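Local coordinates for protein putative Nitroreductase (Anabaena variabilis ATCC 29413, PDB 3EO7) that probably works as an FMN-dependent oxidoreductase of the nitroreductase family, holding flavin mononucleotide in a pocket of its single chain, at residues Y374-L377 against N378-E381; P119-P123 against G124-Y128; E178-A181 against Y182-C186. All coordinates share one frame; numbering follows the deposited sequence.

Contact 1 (Y374-L377 against N378-E381); sequences YFDL and NLIE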
loop_
_atom_site.group_PDB
_atom_site.type_symbol
_atom_site.label_atom_id
_atom_site.label_comp_id
_atom_site.label_asym_id
_atom_site.label_seq_id
_atom_site.Cartn_x
_atom_site.Cartn_y
_atom_site.Cartn_z
ATOM N N TYR A 374 7.326 -7.547 -1.920
ATOM C CA TYR A 374 5.872 -7.557 -1.917
ATOM C C TYR A 374 5.492 -8.866 -1.222
ATOM O O TYR A 374 6.315 -9.758 -1.039
ATOM C CB TYR A 374 5.314 -7.582 -3.336
ATOM C CG TYR A 374 5.497 -6.264 -4.067
ATOM C CD1 TYR A 374 6.700 -5.946 -4.675
ATOM C CD2 TYR A 374 4.465 -5.337 -4.163
ATOM C CE1 TYR A 374 6.861 -4.733 -5.358
ATOM C CE2 TYR A 374 4.636 -4.138 -4.842
ATOM C CZ TYR A 374 5.834 -3.848 -5.432
ATOM O OH TYR A 374 6.013 -2.660 -6.099
ATOM N N PHE A 375 4.215 -9.033 -0.914
ATOM C CA PHE A 375 3.734 -10.279 -0.321
ATOM C C PHE A 375 3.705 -11.347 -1.395
ATOM O O PHE A 375 4.391 -12.383 -1.275
ATOM C CB PHE A 375 2.385 -10.069 0.376
ATOM C CG PHE A 375 2.470 -9.123 1.513
ATOM C CD1 PHE A 375 3.134 -9.496 2.674
ATOM C CD2 PHE A 375 1.904 -7.860 1.452
ATOM C CE1 PHE A 375 3.251 -8.622 3.730
ATOM C CE2 PHE A 375 2.031 -6.982 2.499
ATOM C CZ PHE A 375 2.682 -7.369 3.653
ATOM N N ASP A 376 2.954 -11.115 -2.475
ATOM C CA ASP A 376 3.002 -12.018 -3.619
ATOM C C ASP A 376 2.382 -11.409 -4.857
ATOM O O ASP A 376 1.181 -11.530 -5.083
ATOM C CB ASP A 376 2.351 -13.380 -3.304
ATOM C CG ASP A 376 2.684 -14.435 -4.358
ATOM O OD1 ASP A 376 3.210 -14.065 -5.411
ATOM O OD2 ASP A 376 2.426 -15.623 -4.121
ATOM N N LEU A 377 3.202 -10.758 -5.665
ATOM C CA LEU A 377 2.724 -10.151 -6.923
ATOM C C LEU A 377 2.231 -11.134 -7.949
ATOM O O LEU A 377 1.461 -10.775 -8.859
ATOM C CB LEU A 377 3.776 -9.243 -7.516
ATOM C CG LEU A 377 3.955 -7.889 -6.858
ATOM C CD1 LEU A 377 4.891 -7.050 -7.714
ATOM C CD2 LEU A 377 2.607 -7.187 -6.686
ATOM N N ASN A 378 2.612 -12.403 -7.799
ATOM C CA ASN A 378 2.099 -13.402 -8.707
ATOM C C ASN A 378 0.579 -13.554 -8.642
ATOM O O ASN A 378 -0.003 -14.137 -9.535
ATOM C CB ASN A 378 2.746 -14.739 -8.473
ATOM C CG ASN A 378 4.218 -14.731 -8.826
ATOM O OD1 ASN A 378 4.624 -14.184 -9.865
ATOM N ND2 ASN A 378 5.025 -15.335 -7.965
ATOM N N LEU A 379 -0.049 -13.023 -7.587
ATOM C CA LEU A 379 -1.472 -13.131 -7.398
ATOM C C LEU A 379 -2.263 -11.954 -8.008
ATOM O O LEU A 379 -3.487 -11.965 -7.982
ATOM C CB LEU A 379 -1.783 -13.219 -5.909
ATOM C CG LEU A 379 -1.070 -14.325 -5.119
ATOM C CD1 LEU A 379 -1.485 -14.276 -3.650
ATOM C CD2 LEU A 379 -1.376 -15.691 -5.736
ATOM N N ILE A 380 -1.551 -10.940 -8.485
ATOM C CA ILE A 380 -2.191 -9.722 -8.961
ATOM C C ILE A 380 -1.997 -9.561 -10.471
ATOM O O ILE A 380 -0.894 -9.749 -10.997
ATOM C CB ILE A 380 -1.618 -8.509 -8.219
ATOM C CG1 ILE A 380 -2.110 -8.533 -6.750
ATOM C CG2 ILE A 380 -2.020 -7.173 -8.901
ATOM C CD1 ILE A 380 -1.360 -7.680 -5.931
ATOM N N GLU A 381 -3.090 -9.280 -11.158
ATOM C CA GLU A 381 -3.056 -9.001 -12.575
ATOM C C GLU A 381 -3.381 -7.522 -12.787
ATOM O O GLU A 381 -4.026 -6.867 -11.955
ATOM C CB GLU A 381 -4.032 -9.902 -13.300
ATOM C CG GLU A 381 -3.710 -11.395 -13.204
ATOM C CD GLU A 381 -2.357 -11.749 -13.742
ATOM O OE1 GLU A 381 -1.927 -11.157 -14.764
ATOM O OE2 GLU A 381 -1.703 -12.643 -13.158
#

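Contact 2 (P119-P123 against G124-Y128); sequences PLLSP and GLYNY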
loop_
_atom_site.group_PDB
_atom_site.type_symbol
_atom_site.label_atom_id
_atom_site.label_comp_id
_atom_site.label_asym_id
_atom_site.label_seq_id
_atom_site.Cartn_x
_atom_site.Cartn_y
_atom_site.Cartn_z
ATOM N N PRO A 119 23.735 1.479 20.588
ATOM C CA PRO A 119 24.317 2.579 21.366
ATOM C C PRO A 119 23.603 3.894 21.100
ATOM O O PRO A 119 23.694 4.790 21.916
ATOM C CB PRO A 119 25.793 2.630 20.907
ATOM C CG PRO A 119 26.019 1.372 20.130
ATOM C CD PRO A 119 24.677 0.966 19.575
ATOM N N LEU A 120 22.885 4.013 19.985
ATOM C CA LEU A 120 22.119 5.238 19.725
ATOM C C LEU A 120 20.627 5.151 20.050
ATOM O O LEU A 120 20.024 6.165 20.420
ATOM C CB LEU A 120 22.277 5.677 18.273
ATOM C CG LEU A 120 23.622 6.312 17.906
ATOM C CD1 LEU A 120 23.529 6.845 16.488
ATOM C CD2 LEU A 120 23.989 7.440 18.863
ATOM N N LEU A 121 20.037 3.957 19.906
ATOM C CA LEU A 121 18.583 3.772 20.071
ATOM C C LEU A 121 18.263 2.723 21.143
ATOM O O LEU A 121 18.380 1.519 20.903
ATOM C CB LEU A 121 17.961 3.357 18.721
ATOM C CG LEU A 121 16.441 3.322 18.621
ATOM C CD1 LEU A 121 15.884 4.696 18.761
ATOM C CD2 LEU A 121 15.982 2.665 17.297
ATOM N N SER A 122 17.804 3.204 22.296
ATOM C CA SER A 122 17.461 2.343 23.434
ATOM C C SER A 122 16.500 1.272 22.990
ATOM O O SER A 122 15.720 1.487 22.062
ATOM C CB SER A 122 16.777 3.142 24.550
ATOM O OG SER A 122 17.626 4.131 25.030
ATOM N N PRO A 123 16.534 0.114 23.657
ATOM C CA PRO A 123 15.613 -0.938 23.246
ATOM C C PRO A 123 14.175 -0.627 23.558
ATOM O O PRO A 123 13.879 0.206 24.431
ATOM C CB PRO A 123 16.033 -2.119 24.126
ATOM C CG PRO A 123 16.682 -1.533 25.289
ATOM C CD PRO A 123 17.389 -0.321 24.779
ATOM N N GLY A 124 13.276 -1.315 22.859
ATOM C CA GLY A 124 11.876 -1.218 23.165
ATOM C C GLY A 124 11.006 -0.707 22.046
ATOM O O GLY A 124 11.318 -0.886 20.865
ATOM N N LEU A 125 9.912 -0.068 22.459
ATOM C CA LEU A 125 8.849 0.354 21.575
ATOM C C LEU A 125 8.726 1.852 21.426
ATOM O O LEU A 125 8.735 2.599 22.399
ATOM C CB LEU A 125 7.508 -0.194 22.092
ATOM C CG LEU A 125 7.520 -1.683 22.447
ATOM C CD1 LEU A 125 6.165 -2.034 23.162
ATOM C CD2 LEU A 125 7.822 -2.556 21.218
ATOM N N TYR A 126 8.605 2.279 20.184
ATOM C CA TYR A 126 8.449 3.683 19.826
ATOM C C TYR A 126 7.259 3.869 18.870
ATOM O O TYR A 126 7.086 3.106 17.920
ATOM C CB TYR A 126 9.695 4.203 19.099
ATOM C CG TYR A 126 11.003 4.090 19.863
ATOM C CD1 TYR A 126 11.665 2.865 19.985
ATOM C CD2 TYR A 126 11.594 5.209 20.415
ATOM C CE1 TYR A 126 12.862 2.771 20.656
ATOM C CE2 TYR A 126 12.796 5.124 21.075
ATOM C CZ TYR A 126 13.418 3.907 21.208
ATOM O OH TYR A 126 14.593 3.870 21.899
ATOM N N ASN A 127 6.432 4.881 19.142
ATOM C CA ASN A 127 5.358 5.240 18.244
ATOM C C ASN A 127 5.790 6.485 17.459
ATOM O O ASN A 127 6.261 7.468 18.051
ATOM C CB ASN A 127 4.068 5.530 19.004
ATOM C CG ASN A 127 2.954 5.985 18.088
ATOM O OD1 ASN A 127 2.643 7.162 18.065
ATOM N ND2 ASN A 127 2.403 5.067 17.269
ATOM N N TYR A 128 5.581 6.459 16.160
ATOM C CA TYR A 128 5.872 7.611 15.308
ATOM C C TYR A 128 4.726 8.645 15.380
ATOM O O TYR A 128 3.596 8.367 15.029
ATOM C CB TYR A 128 6.151 7.191 13.843
ATOM C CG TYR A 128 6.419 8.422 12.984
ATOM C CD1 TYR A 128 7.516 9.255 13.253
ATOM C CD2 TYR A 128 5.557 8.780 11.956
ATOM C CE1 TYR A 128 7.718 10.436 12.533
ATOM C CE2 TYR A 128 5.779 9.930 11.185
ATOM C CZ TYR A 128 6.849 10.756 11.487
ATOM O OH TYR A 128 7.011 11.871 10.730
#

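Contact 3 (E178-A181 against Y182-C186); sequences EDRA and YRRIC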
loop_
_atom_site.group_PDB
_atom_site.type_symbol
_atom_site.label_atom_id
_atom_site.label_comp_id
_atom_site.label_asym_id
_atom_site.label_seq_id
_atom_site.Cartn_x
_atom_site.Cartn_y
_atom_site.Cartn_z
ATOM N N GLU A 178 -17.517 1.659 7.179
ATOM C CA GLU A 178 -18.109 0.530 7.881
ATOM C C GLU A 178 -17.341 -0.734 7.509
ATOM O O GLU A 178 -16.105 -0.694 7.512
ATOM C CB GLU A 178 -19.602 0.473 7.597
ATOM C CG GLU A 178 -20.321 1.749 8.091
ATOM C CD GLU A 178 -21.853 1.694 7.941
ATOM O OE1 GLU A 178 -22.351 1.609 6.814
ATOM O OE2 GLU A 178 -22.533 1.770 8.970
ATOM N N ASP A 179 -18.014 -1.843 7.199
ATOM C CA ASP A 179 -17.277 -3.090 6.941
ATOM C C ASP A 179 -16.357 -3.019 5.718
ATOM O O ASP A 179 -15.359 -3.734 5.655
ATOM C CB ASP A 179 -18.217 -4.275 6.817
ATOM C CG ASP A 179 -18.884 -4.650 8.127
ATOM O OD1 ASP A 179 -18.271 -4.490 9.214
ATOM O OD2 ASP A 179 -20.042 -5.090 8.024
ATOM N N ARG A 180 -16.676 -2.139 4.754
ATOM C CA ARG A 180 -15.828 -1.980 3.553
ATOM C C ARG A 180 -14.463 -1.411 3.899
ATOM O O ARG A 180 -13.554 -1.417 3.085
ATOM C CB ARG A 180 -16.494 -1.049 2.541
ATOM C CG ARG A 180 -17.849 -1.514 2.051
ATOM C CD ARG A 180 -18.265 -0.757 0.809
ATOM N NE ARG A 180 -19.454 -1.332 0.172
ATOM C CZ ARG A 180 -20.708 -0.996 0.426
ATOM N NH1 ARG A 180 -21.009 -0.084 1.337
ATOM N NH2 ARG A 180 -21.693 -1.585 -0.246
ATOM N N ALA A 181 -14.336 -0.839 5.106
ATOM C CA ALA A 181 -13.080 -0.263 5.548
ATOM C C ALA A 181 -11.894 -1.226 5.470
ATOM O O ALA A 181 -10.782 -0.753 5.311
ATOM C CB ALA A 181 -13.168 0.314 6.982
ATOM N N TYR A 182 -12.097 -2.533 5.630
ATOM C CA TYR A 182 -10.951 -3.441 5.600
ATOM C C TYR A 182 -10.198 -3.387 4.269
ATOM O O TYR A 182 -8.960 -3.387 4.279
ATOM C CB TYR A 182 -11.322 -4.871 5.966
ATOM C CG TYR A 182 -10.181 -5.648 6.560
ATOM C CD1 TYR A 182 -9.700 -5.343 7.845
ATOM C CD2 TYR A 182 -9.580 -6.714 5.884
ATOM C CE1 TYR A 182 -8.661 -6.068 8.412
ATOM C CE2 TYR A 182 -8.553 -7.456 6.484
ATOM C CZ TYR A 182 -8.106 -7.139 7.727
ATOM O OH TYR A 182 -7.101 -7.888 8.288
ATOM N N ARG A 183 -10.917 -3.271 3.135
ATOM C CA ARG A 183 -10.254 -3.109 1.844
ATOM C C ARG A 183 -9.415 -1.832 1.854
ATOM O O ARG A 183 -8.231 -1.853 1.518
ATOM C CB ARG A 183 -11.281 -2.973 0.710
ATOM C CG ARG A 183 -12.157 -4.181 0.503
ATOM C CD ARG A 183 -13.182 -3.782 -0.523
ATOM N NE ARG A 183 -14.152 -4.776 -0.945
ATOM C CZ ARG A 183 -14.529 -4.941 -2.217
ATOM N NH1 ARG A 183 -13.920 -4.285 -3.201
ATOM N NH2 ARG A 183 -15.484 -5.804 -2.519
ATOM N N ARG A 184 -10.043 -0.725 2.261
ATOM C CA ARG A 184 -9.383 0.582 2.244
ATOM C C ARG A 184 -8.167 0.628 3.185
ATOM O O ARG A 184 -7.123 1.185 2.834
ATOM C CB ARG A 184 -10.357 1.732 2.590
ATOM C CG ARG A 184 -11.665 1.724 1.810
ATOM C CD ARG A 184 -11.505 1.845 0.311
ATOM N NE ARG A 184 -12.821 2.144 -0.250
ATOM C CZ ARG A 184 -13.776 1.250 -0.488
ATOM N NH1 ARG A 184 -13.563 -0.053 -0.396
ATOM N NH2 ARG A 184 -14.961 1.676 -0.896
ATOM N N ILE A 185 -8.298 0.045 4.368
ATOM C CA ILE A 185 -7.208 -0.004 5.321
ATOM C C ILE A 185 -5.994 -0.698 4.721
ATOM O O ILE A 185 -4.859 -0.233 4.841
ATOM C CB ILE A 185 -7.656 -0.780 6.585
ATOM C CG1 ILE A 185 -8.573 0.094 7.447
ATOM C CG2 ILE A 185 -6.438 -1.229 7.445
ATOM C CD1 ILE A 185 -9.344 -0.679 8.537
ATOM N N CYS A 186 -6.220 -1.840 4.077
ATOM C CA CYS A 186 -5.099 -2.590 3.505
ATOM C C CYS A 186 -4.466 -1.859 2.321
ATOM O O CYS A 186 -3.246 -1.858 2.184
ATOM C CB CYS A 186 -5.533 -3.990 3.154
ATOM S SG CYS A 186 -5.905 -5.003 4.666
#

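Contact 1 (Y374-L377 against N378-E381)
Asp376 reaches forward over the short turn that follows it, to the backbone N of Asn378. Its carboxylate oxygen OD1 accepts a hydrogen bond from Asn378 N at 3.0 Å. The donor comes in from above the carboxylate plane, 35° out of it, and the N-H is bent away from a straight line. CG sits anti to the backbone N (chi1 -166°), which swings the carboxylate forward along the chain. OD1 also lies 3.2 Å from Asn378 CB, and the Asn378 amide is turned 78° from the carboxylate. OD2 is hydrogen-bonded to the hydroxyl of Tyr448.

Leu379 presents its branch point to this acid. Its CG is 3.8 Å from Asp376 CG, and the two side chains cross at about a right angle. Leu377 and Ile380 meet through single methyls, CD2 to CD1, at 4.1 Å. Leu377 CD1 points elsewhere, lying 3.6 Å above the centre of the Tyr374 ring.

Two successive backbone bonds tighten the turn, Leu379 N to Asp376 O at 3.2 Å and Ile380 N to Leu377 O at 3.0 Å. An Asx turn leading into a short 3-10 segment results, just before strand 381-390.

Contact 2 (P119-P123 against G124-Y128)
Tyr126 and Ser122 meet where the connection of a beta-hairpin joins its second strand. The loop after strand 109-115 ends here and strand 124-129 begins. The Tyr126 hydroxyl reaches back and gives a hydrogen bond to the backbone O of Ser122, with OH and O 2.6 Å apart. The donor is tilted 34° from the carbonyl plane. The Ser122 O lies at the ring edge, near its plane.

The torsion of Tyr126 explains the reach. Its CG is beside the backbone N and anti to the carbonyl carbon (chi1 -58°), which sends the ring back toward the loop. Ser122 CB adds a contact of 3.5 Å to the Tyr126 OH.

Leu121 packs against the same end of the ring. Its CD1 is 3.6 Å from Tyr126 CZ and approaches obliquely. Leu121 and Tyr126 run alongside each other, pointing opposite ways. Along the chain between Ser122 and Tyr126, the backbone turns at Pro123 and Gly124. Gly124 has a positive phi of 120°. This setting suits glycine, because a CB here would run into the O of Pro123.

The surroundings pin both parts. Ser115 OG bonds Leu121 O, and more weakly Ser122 O. The Tyr126 ring stacks with His137 of strand 134-139, and Leu121 also touches Trp71 of helix 66-82. Strand 124-129 runs between strands 109-115 and 134-139 in the seven-stranded antiparallel sheet.

Contact 3 (E178-A181 against Y182-C186)
Ala181 gives its carbonyl O to Ile185 N at 2.8 Å, nearly along the C=O axis. This is an alpha-helical bond near the start of helix 181-202. The bonds just before it span three residues. Ala181 N reaches Glu178 O at 3.0 Å. Tyr182 N reaches Asp179 O at 3.5 Å, a weak bond. Arg183 N reaches Arg180 O at 3.2 Å, also weak, with 129° at the hydrogen. Asp179 O has a second donor, the hydroxyl of Tyr13. The pattern is a short 3-10 turn at 179-180 passing into alpha helix. Cys186 N continues it, bonding Tyr182 O.

The apolar part is small: Ile185 CD1 comes to 4.2 Å from Ala181 CB. Ile185 CG1, beside its own backbone N, lies against the carbonyl O of Ala181.

The polar side chains are mostly satisfied by residues beyond the turn. Asp179 uses both carboxylate oxygens on the backbone N atoms of Gly268 and Leu271. Arg180 gives NE and NH2 to the carbonyls of Thr17 and Lys18. Arg183, extended from CG to NE, bonds Thr17 and His14 and forms a salt bridge with Asp486. The Tyr182 hydroxyl is hydrogen-bonded to His275 ND1, while one face of its ring carries Cys186 SG.

Arg184 is bent at chi2 (-61°) and folds back so that its NH1 lies 3.7 Å from Arg180 O. Three arginines thus leave one helix start. Arg180 and Arg183 tie it to the N-terminal region, and Arg183 also ties it to Asp486, far along the chain. The Arg184 side chain lies about 4 Å from the FMN-binding Gly482 and about 5 Å from the flavin mononucleotide, and probably makes that side of the cofactor's surroundings more positive.

How the contacts relate
From the N terminus the contacts come in the order 2, 3, 1. They lie in series, and none nests in or crosses another. Contact 2 closes the loop between strands 109-115 and 124-129. Contact 3 then closes the turn between helices 170-177 and 181-202. Contact 1 comes much later, in the second nitroreductase-like part of the chain. There it ends the loop between helix 347-358 and strand 381-390. Contacts 1 and 3 are about 7 Å apart at their nearest atoms. Both touch helix 452-473 of the second part, against which contact 3 of the first part packs. Contact 2 stands apart in the seven-stranded antiparallel sheet, its centre 31 Å from that of contact 3.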